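Local coordinates for insecticidal crystal protein Cry35Ab1 (Bacillus thuringiensis, PDB 4JP0), which acts with Cry34Ab1 as one component of a binary insecticidal toxin against western corn rootworm, probably targeting the larval midgut epithelium, at residues P347-Y361 with I367-K379. Sequence-based numbering, arbitrary orientation.
Unlike the reference sequence in segment 367-379: I376 (reference Lys).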
ATOM      1  N   PRO A 347      14.603  35.746 -15.362  1.00 26.17           N
ATOM      2  CA  PRO A 347      13.207  36.186 -15.473  1.00 26.58           C
ATOM      3  C   PRO A 347      12.320  35.085 -16.020  1.00 26.70           C
ATOM      4  O   PRO A 347      12.811  34.226 -16.758  1.00 27.18           O
ATOM      5  CB  PRO A 347      13.280  37.347 -16.483  1.00 26.19           C
ATOM      6  CG  PRO A 347      14.681  37.787 -16.461  1.00 26.76           C
ATOM      7  CD  PRO A 347      15.509  36.530 -16.203  1.00 26.44           C
ATOM      8  N   ASN A 348      11.036  35.113 -15.689  1.00 27.35           N
ATOM      9  CA  ASN A 348      10.126  34.004 -16.070  1.00 26.28           C
ATOM     10  C   ASN A 348       9.598  34.124 -17.507  1.00 26.55           C
ATOM     11  O   ASN A 348       8.546  34.733 -17.763  1.00 25.87           O
ATOM     12  CB  ASN A 348       8.981  33.853 -15.053  1.00 26.82           C
ATOM     13  CG  ASN A 348       8.176  32.562 -15.255  1.00 27.18           C
ATOM     14  OD1 ASN A 348       8.206  31.953 -16.326  1.00 27.73           O
ATOM     15  ND2 ASN A 348       7.460  32.134 -14.207  1.00 29.13           N
ATOM     16  N   HIS A 349      10.338  33.534 -18.442  1.00 27.30           N
ATOM     17  CA  HIS A 349       9.994  33.589 -19.851  1.00 28.17           C
ATOM     18  C   HIS A 349       8.705  32.841 -20.125  1.00 28.27           C
ATOM     19  O   HIS A 349       7.949  33.231 -21.005  1.00 27.10           O
ATOM     20  CB  HIS A 349      11.090  32.988 -20.735  1.00 29.18           C
ATOM     21  CG  HIS A 349      12.397  33.715 -20.688  1.00 31.65           C
ATOM     22  ND1 HIS A 349      13.499  33.291 -21.402  1.00 36.29           N
ATOM     23  CD2 HIS A 349      12.782  34.840 -20.038  1.00 33.56           C
ATOM     24  CE1 HIS A 349      14.504  34.129 -21.199  1.00 35.61           C
ATOM     25  NE2 HIS A 349      14.101  35.072 -20.367  1.00 33.08           N
ATOM     26  N   GLN A 350       8.473  31.745 -19.401  1.00 28.40           N
ATOM     27  CA  GLN A 350       7.244  30.988 -19.597  1.00 29.63           C
ATOM     28  C   GLN A 350       6.018  31.794 -19.156  1.00 28.60           C
ATOM     29  O   GLN A 350       4.989  31.795 -19.834  1.00 28.27           O
ATOM     30  CB  GLN A 350       7.291  29.618 -18.899  1.00 30.24           C
ATOM     31  CG  GLN A 350       6.178  28.661 -19.370  1.00 37.06           C
ATOM     32  CD  GLN A 350       6.600  27.188 -19.342  1.00 42.75           C
ATOM     33  OE1 GLN A 350       7.767  26.866 -19.608  1.00 46.97           O
ATOM     34  NE2 GLN A 350       5.657  26.299 -19.027  1.00 45.33           N
ATOM     35  N   GLN A 351       6.110  32.460 -18.015  1.00 27.78           N
ATOM     36  CA  GLN A 351       4.993  33.280 -17.583  1.00 27.40           C
ATOM     37  C   GLN A 351       4.808  34.431 -18.571  1.00 26.25           C
ATOM     38  O   GLN A 351       3.682  34.792 -18.911  1.00 24.72           O
ATOM     39  CB  GLN A 351       5.204  33.847 -16.187  1.00 28.11           C
ATOM     40  CG  GLN A 351       4.034  34.712 -15.748  1.00 31.14           C
ATOM     41  CD  GLN A 351       4.351  35.566 -14.556  1.00 35.94           C
ATOM     42  OE1 GLN A 351       5.468  36.079 -14.435  1.00 39.32           O
ATOM     43  NE2 GLN A 351       3.373  35.737 -13.666  1.00 36.83           N
ATOM     44  N   ALA A 352       5.908  35.003 -19.053  1.00 24.50           N
ATOM     45  CA  ALA A 352       5.768  36.086 -20.019  1.00 23.52           C
ATOM     46  C   ALA A 352       4.983  35.679 -21.295  1.00 23.52           C
ATOM     47  O   ALA A 352       4.067  36.396 -21.748  1.00 20.72           O
ATOM     48  CB  ALA A 352       7.139  36.690 -20.384  1.00 24.36           C
ATOM     49  N   LEU A 353       5.351  34.553 -21.902  1.00 23.48           N
ATOM     50  CA  LEU A 353       4.618  34.118 -23.105  1.00 24.68           C
ATOM     51  C   LEU A 353       3.142  33.837 -22.786  1.00 24.81           C
ATOM     52  O   LEU A 353       2.225  34.107 -23.595  1.00 24.45           O
ATOM     53  CB  LEU A 353       5.257  32.859 -23.703  1.00 26.25           C
ATOM     54  CG  LEU A 353       6.735  33.033 -24.092  1.00 28.14           C
ATOM     55  CD1 LEU A 353       7.517  31.686 -23.965  1.00 34.75           C
ATOM     56  CD2 LEU A 353       6.882  33.613 -25.483  1.00 31.15           C
ATOM     57  N   LEU A 354       2.887  33.274 -21.626  1.00 24.22           N
ATOM     58  CA  LEU A 354       1.495  32.983 -21.284  1.00 24.42           C
ATOM     59  C   LEU A 354       0.730  34.296 -21.126  1.00 23.83           C
ATOM     60  O   LEU A 354      -0.409  34.430 -21.593  1.00 23.72           O
ATOM     61  CB  LEU A 354       1.412  32.148 -20.000  1.00 25.84           C
ATOM     62  CG  LEU A 354       0.033  31.668 -19.547  1.00 28.08           C
ATOM     63  CD1 LEU A 354      -0.665  30.901 -20.658  1.00 28.14           C
ATOM     64  CD2 LEU A 354       0.139  30.797 -18.262  1.00 28.29           C
ATOM     65  N   LEU A 355       1.356  35.264 -20.470  1.00 21.77           N
ATOM     66  CA  LEU A 355       0.707  36.535 -20.254  1.00 21.84           C
ATOM     67  C   LEU A 355       0.354  37.205 -21.581  1.00 23.00           C
ATOM     68  O   LEU A 355      -0.647  37.933 -21.678  1.00 21.91           O
ATOM     69  CB  LEU A 355       1.608  37.466 -19.462  1.00 22.17           C
ATOM     70  CG  LEU A 355       1.708  37.222 -17.951  1.00 24.15           C
ATOM     71  CD1 LEU A 355       2.734  38.134 -17.326  1.00 25.55           C
ATOM     72  CD2 LEU A 355       0.343  37.406 -17.286  1.00 25.28           C
ATOM     73  N   LEU A 356       1.208  37.006 -22.576  1.00 22.25           N
ATOM     74  CA  LEU A 356       0.987  37.640 -23.871  1.00 23.68           C
ATOM     75  C   LEU A 356      -0.288  37.152 -24.593  1.00 22.64           C
ATOM     76  O   LEU A 356      -0.722  37.791 -25.554  1.00 22.97           O
ATOM     77  CB  LEU A 356       2.193  37.469 -24.773  1.00 23.56           C
ATOM     78  CG  LEU A 356       3.446  38.325 -24.528  1.00 26.94           C
ATOM     79  CD1 LEU A 356       4.552  37.845 -25.507  1.00 27.68           C
ATOM     80  CD2 LEU A 356       3.208  39.796 -24.727  1.00 26.68           C
ATOM     81  N   THR A 357      -0.885  36.050 -24.140  1.00 21.78           N
ATOM     82  CA  THR A 357      -2.121  35.572 -24.779  1.00 21.30           C
ATOM     83  C   THR A 357      -3.344  36.393 -24.403  1.00 20.95           C
ATOM     84  O   THR A 357      -4.422  36.230 -24.987  1.00 20.99           O
ATOM     85  CB  THR A 357      -2.412  34.116 -24.461  1.00 21.68           C
ATOM     86  OG1 THR A 357      -2.505  33.951 -23.045  1.00 19.41           O
ATOM     87  CG2 THR A 357      -1.241  33.258 -24.877  1.00 22.06           C
ATOM     88  N   ASN A 358      -3.230  37.253 -23.421  1.00 20.43           N
ATOM     89  CA  ASN A 358      -4.318  38.174 -23.073  1.00 20.33           C
ATOM     90  C   ASN A 358      -3.879  39.506 -22.459  1.00 20.25           C
ATOM     91  O   ASN A 358      -4.594  40.116 -21.743  1.00 18.92           O
ATOM     92  CB  ASN A 358      -5.382  37.486 -22.233  1.00 20.60           C
ATOM     93  CG  ASN A 358      -4.894  37.067 -20.857  1.00 20.83           C
ATOM     94  OD1 ASN A 358      -3.751  37.155 -20.541  1.00 21.43           O
ATOM     95  ND2 ASN A 358      -5.803  36.601 -20.055  1.00 20.56           N
ATOM     96  N   HIS A 359      -2.674  39.905 -22.827  1.00 20.73           N
ATOM     97  CA  HIS A 359      -2.139  41.180 -22.418  1.00 22.16           C
ATOM     98  C   HIS A 359      -1.375  41.770 -23.575  1.00 23.55           C
ATOM     99  O   HIS A 359      -0.922  41.067 -24.409  1.00 23.57           O
ATOM    100  CB  HIS A 359      -1.147  41.052 -21.253  1.00 22.11           C
ATOM    101  CG  HIS A 359      -1.758  40.666 -19.949  1.00 23.86           C
ATOM    102  ND1 HIS A 359      -2.148  39.388 -19.664  1.00 22.27           N
ATOM    103  CD2 HIS A 359      -2.046  41.394 -18.853  1.00 23.41           C
ATOM    104  CE1 HIS A 359      -2.634  39.338 -18.450  1.00 25.32           C
ATOM    105  NE2 HIS A 359      -2.588  40.546 -17.937  1.00 23.99           N
ATOM    106  N   SER A 360      -1.181  43.062 -23.582  1.00 23.41           N
ATOM    107  CA  SER A 360      -0.314  43.630 -24.595  1.00 26.33           C
ATOM    108  C   SER A 360       1.181  43.528 -24.215  1.00 27.43           C
ATOM    109  O   SER A 360       1.508  43.249 -23.114  1.00 27.98           O
ATOM    110  CB  SER A 360      -0.677  45.076 -24.859  1.00 20.00           C
ATOM    111  OG  SER A 360      -0.487  45.817 -23.732  1.00 20.00           O
ATOM    112  N   TYR A 361       2.052  43.792 -25.177  1.00 29.38           N
ATOM    113  CA  TYR A 361       3.483  43.814 -24.950  1.00 30.77           C
ATOM    114  C   TYR A 361       3.798  44.780 -23.858  1.00 31.36           C
ATOM    115  O   TYR A 361       4.470  44.455 -22.952  1.00 31.45           O
ATOM    116  CB  TYR A 361       4.220  44.185 -26.213  1.00 31.63           C
ATOM    117  CG  TYR A 361       4.420  43.048 -27.137  1.00 35.20           C
ATOM    118  CD1 TYR A 361       3.822  42.997 -28.354  1.00 38.21           C
ATOM    119  CD2 TYR A 361       5.172  41.997 -26.768  1.00 37.99           C
ATOM    120  CE1 TYR A 361       4.007  41.942 -29.160  1.00 39.63           C
ATOM    121  CE2 TYR A 361       5.359  40.953 -27.571  1.00 40.16           C
ATOM    122  CZ  TYR A 361       4.795  40.920 -28.758  1.00 39.50           C
ATOM    123  OH  TYR A 361       5.001  39.847 -29.512  1.00 40.54           O
ATOM    124  N   ILE A 367       4.680  43.901 -16.252  1.00 30.50           N
ATOM    125  CA  ILE A 367       4.454  42.851 -15.262  1.00 31.03           C
ATOM    126  C   ILE A 367       5.692  42.006 -14.980  1.00 31.23           C
ATOM    127  O   ILE A 367       5.945  41.609 -13.830  1.00 31.97           O
ATOM    128  CB  ILE A 367       3.332  41.921 -15.739  1.00 31.38           C
ATOM    129  CG1 ILE A 367       2.002  42.685 -15.790  1.00 32.06           C
ATOM    130  CG2 ILE A 367       3.253  40.654 -14.839  1.00 32.79           C
ATOM    131  CD1 ILE A 367       0.902  41.934 -16.499  1.00 31.33           C
ATOM    132  N   THR A 368       6.470  41.730 -16.017  1.00 29.94           N
ATOM    133  CA  THR A 368       7.563  40.755 -15.862  1.00 30.36           C
ATOM    134  C   THR A 368       8.933  41.350 -15.808  1.00 31.18           C
ATOM    135  O   THR A 368       9.897  40.641 -15.513  1.00 30.69           O
ATOM    136  CB  THR A 368       7.572  39.818 -17.044  1.00 29.67           C
ATOM    137  OG1 THR A 368       7.808  40.585 -18.232  1.00 25.65           O
ATOM    138  CG2 THR A 368       6.189  39.194 -17.241  1.00 29.43           C
ATOM    139  N   ASN A 369       9.029  42.634 -16.130  1.00 32.33           N
ATOM    140  CA  ASN A 369      10.315  43.317 -16.220  1.00 33.86           C
ATOM    141  C   ASN A 369      11.103  42.909 -17.438  1.00 33.65           C
ATOM    142  O   ASN A 369      12.271  43.275 -17.577  1.00 33.74           O
ATOM    143  CB  ASN A 369      11.158  43.059 -14.988  1.00 34.67           C
ATOM    144  CG  ASN A 369      10.962  44.105 -13.938  1.00 38.67           C
ATOM    145  OD1 ASN A 369       9.962  44.094 -13.212  1.00 41.85           O
ATOM    146  ND2 ASN A 369      11.926  45.029 -13.836  1.00 43.00           N
ATOM    147  N   ILE A 370      10.476  42.151 -18.328  1.00 32.60           N
ATOM    148  CA  ILE A 370      11.154  41.740 -19.560  1.00 31.66           C
ATOM    149  C   ILE A 370      10.910  42.742 -20.708  1.00 31.92           C
ATOM    150  O   ILE A 370       9.767  43.056 -21.008  1.00 32.03           O
ATOM    151  CB  ILE A 370      10.681  40.341 -19.935  1.00 30.27           C
ATOM    152  CG1 ILE A 370      11.029  39.348 -18.816  1.00 31.28           C
ATOM    153  CG2 ILE A 370      11.290  39.889 -21.217  1.00 30.67           C
ATOM    154  CD1 ILE A 370      10.356  37.974 -19.022  1.00 29.28           C
ATOM    155  N   PRO A 371      11.974  43.236 -21.347  1.00 31.96           N
ATOM    156  CA  PRO A 371      11.850  44.245 -22.418  1.00 32.27           C
ATOM    157  C   PRO A 371      11.032  43.768 -23.626  1.00 32.78           C
ATOM    158  O   PRO A 371      11.058  42.585 -23.957  1.00 32.03           O
ATOM    159  CB  PRO A 371      13.312  44.480 -22.857  1.00 32.20           C
ATOM    160  CG  PRO A 371      14.162  43.955 -21.742  1.00 32.47           C
ATOM    161  CD  PRO A 371      13.378  42.864 -21.076  1.00 32.31           C
ATOM    162  N   LYS A 372      10.356  44.689 -24.314  1.00 33.20           N
ATOM    163  CA  LYS A 372       9.531  44.297 -25.448  1.00 34.19           C
ATOM    164  C   LYS A 372      10.317  43.563 -26.532  1.00 34.18           C
ATOM    165  O   LYS A 372       9.852  42.556 -27.066  1.00 34.13           O
ATOM    166  CB  LYS A 372       8.799  45.501 -26.021  1.00 34.79           C
ATOM    167  CG  LYS A 372       7.989  45.206 -27.278  1.00 37.40           C
ATOM    168  CD  LYS A 372       7.253  46.449 -27.762  1.00 40.48           C
ATOM    169  CE  LYS A 372       6.221  46.110 -28.849  1.00 42.87           C
ATOM    170  NZ  LYS A 372       5.411  47.310 -29.354  1.00 42.97           N
ATOM    171  N   SER A 373      11.529  44.023 -26.834  1.00 33.91           N
ATOM    172  CA  SER A 373      12.277  43.340 -27.880  1.00 34.44           C
ATOM    173  C   SER A 373      12.484  41.884 -27.459  1.00 33.82           C
ATOM    174  O   SER A 373      12.371  40.978 -28.270  1.00 34.52           O
ATOM    175  CB  SER A 373      13.617  44.029 -28.163  1.00 34.43           C
ATOM    176  OG  SER A 373      14.436  43.994 -27.006  1.00 35.06           O
ATOM    177  N   THR A 374      12.753  41.651 -26.181  1.00 33.11           N
ATOM    178  CA  THR A 374      12.968  40.286 -25.720  1.00 32.49           C
ATOM    179  C   THR A 374      11.692  39.482 -25.809  1.00 32.93           C
ATOM    180  O   THR A 374      11.720  38.293 -26.152  1.00 32.94           O
ATOM    181  CB  THR A 374      13.464  40.275 -24.283  1.00 31.67           C
ATOM    182  OG1 THR A 374      14.783  40.837 -24.241  1.00 29.97           O
ATOM    183  CG2 THR A 374      13.644  38.845 -23.808  1.00 32.68           C
ATOM    184  N   LEU A 375      10.579  40.121 -25.456  1.00 33.37           N
ATOM    185  CA  LEU A 375       9.271  39.468 -25.530  1.00 34.34           C
ATOM    186  C   LEU A 375       9.026  38.976 -26.956  1.00 35.96           C
ATOM    187  O   LEU A 375       8.512  37.880 -27.185  1.00 35.77           O
ATOM    188  CB  LEU A 375       8.177  40.433 -25.098  1.00 33.19           C
ATOM    189  CG  LEU A 375       8.139  40.718 -23.606  1.00 32.05           C
ATOM    190  CD1 LEU A 375       7.024  41.695 -23.305  1.00 32.39           C
ATOM    191  CD2 LEU A 375       8.007  39.433 -22.772  1.00 27.25           C
ATOM    192  N   ILE A 376       9.404  39.794 -27.923  1.00 38.13           N
ATOM    193  CA  ILE A 376       9.245  39.392 -29.304  1.00 40.35           C
ATOM    194  C   ILE A 376      10.199  38.244 -29.677  1.00 41.89           C
ATOM    195  O   ILE A 376       9.784  37.269 -30.320  1.00 42.20           O
ATOM    196  CB  ILE A 376       9.432  40.585 -30.200  1.00 41.10           C
ATOM    197  CG1 ILE A 376       8.311  41.598 -29.919  1.00 41.14           C
ATOM    198  CG2 ILE A 376       9.470  40.129 -31.664  1.00 40.19           C
ATOM    199  CD1 ILE A 376       8.427  42.886 -30.729  1.00 40.40           C
ATOM    200  N   LYS A 377      11.461  38.348 -29.262  1.00 43.39           N
ATOM    201  CA  LYS A 377      12.422  37.273 -29.505  1.00 45.21           C
ATOM    202  C   LYS A 377      11.898  35.981 -28.903  1.00 46.08           C
ATOM    203  O   LYS A 377      11.990  34.924 -29.522  1.00 46.19           O
ATOM    204  CB  LYS A 377      13.787  37.572 -28.877  1.00 45.49           C
ATOM    205  CG  LYS A 377      14.651  38.576 -29.629  1.00 47.21           C
ATOM    206  CD  LYS A 377      16.132  38.382 -29.295  1.00 49.22           C
ATOM    207  CE  LYS A 377      17.002  39.480 -29.938  1.00 52.20           C
ATOM    208  NZ  LYS A 377      18.219  38.963 -30.644  1.00 51.97           N
ATOM    209  N   LEU A 378      11.345  36.074 -27.697  1.00 47.08           N
ATOM    210  CA  LEU A 378      10.837  34.901 -26.995  1.00 48.35           C
ATOM    211  C   LEU A 378       9.772  34.211 -27.827  1.00 50.15           C
ATOM    212  O   LEU A 378       9.836  32.993 -28.061  1.00 50.40           O
ATOM    213  CB  LEU A 378      10.277  35.287 -25.622  1.00 47.65           C
ATOM    214  CG  LEU A 378      11.372  35.471 -24.576  1.00 45.25           C
ATOM    215  CD1 LEU A 378      10.836  36.157 -23.340  1.00 42.59           C
ATOM    216  CD2 LEU A 378      11.968  34.112 -24.233  1.00 45.24           C
ATOM    217  N   LYS A 379       8.796  35.001 -28.264  1.00 52.15           N
ATOM    218  CA  LYS A 379       7.722  34.508 -29.103  1.00 54.76           C
ATOM    219  C   LYS A 379       8.282  33.856 -30.362  1.00 56.28           C
ATOM    220  O   LYS A 379       7.713  32.888 -30.877  1.00 56.86           O
ATOM    221  CB  LYS A 379       6.792  35.655 -29.526  1.00 54.59           C
ATOM    222  CG  LYS A 379       5.508  35.156 -30.184  1.00 55.76           C
ATOM    223  CD  LYS A 379       5.197  35.909 -31.453  1.00 58.11           C
ATOM    224  CE  LYS A 379       3.959  35.365 -32.147  1.00 59.87           C
ATOM    225  NZ  LYS A 379       3.893  35.832 -33.567  1.00 61.75           N
TER
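Y361 and L375 run alongside each other, pointing opposite ways, where the last three helices of the chain, 349-355, 361-368 and 372-380, pack into a compact C-terminal three-helix unit at the far end of the long β-sheet domain. The Y361 ring is a knob in a hole made by K372, L375, I376 and K379. L375 lies at its edge, CD1 in the ring plane, while the extended chain of K372 lies across it, CE 3.8 Å from Y361 CB. I376, where the reference sequence has lysine, runs crosswise too and brings CG1 to 3.8 Å from Y361 CZ.

Helices 349-355 and 372-379 run nearly perpendicular (crossing angle -88°). A352, on the face of its helix turned to the other segment, has CB 3.7 Å from both I370 CD1 and L375 CD2. On one flank L378 lies across H349 and holds CD1 over one imidazole face in a CH-pi contact, displaced toward the rim, 4.2 Å from the centroid. H349 CG stands anti to its carbonyl carbon (chi1 -63°), which turns the ring toward L378. L353 reaches the helix backbone, CD2 3.7 Å from K379 N.

At the other flank L355 and T368 meet tip to tip, CD1 to CG2 at 3.6 Å. T368 OG1, hydrogen-bonded to V364 O, also accepts a hydrogen bond from I370 N at 3.1 Å, closing an ST turn.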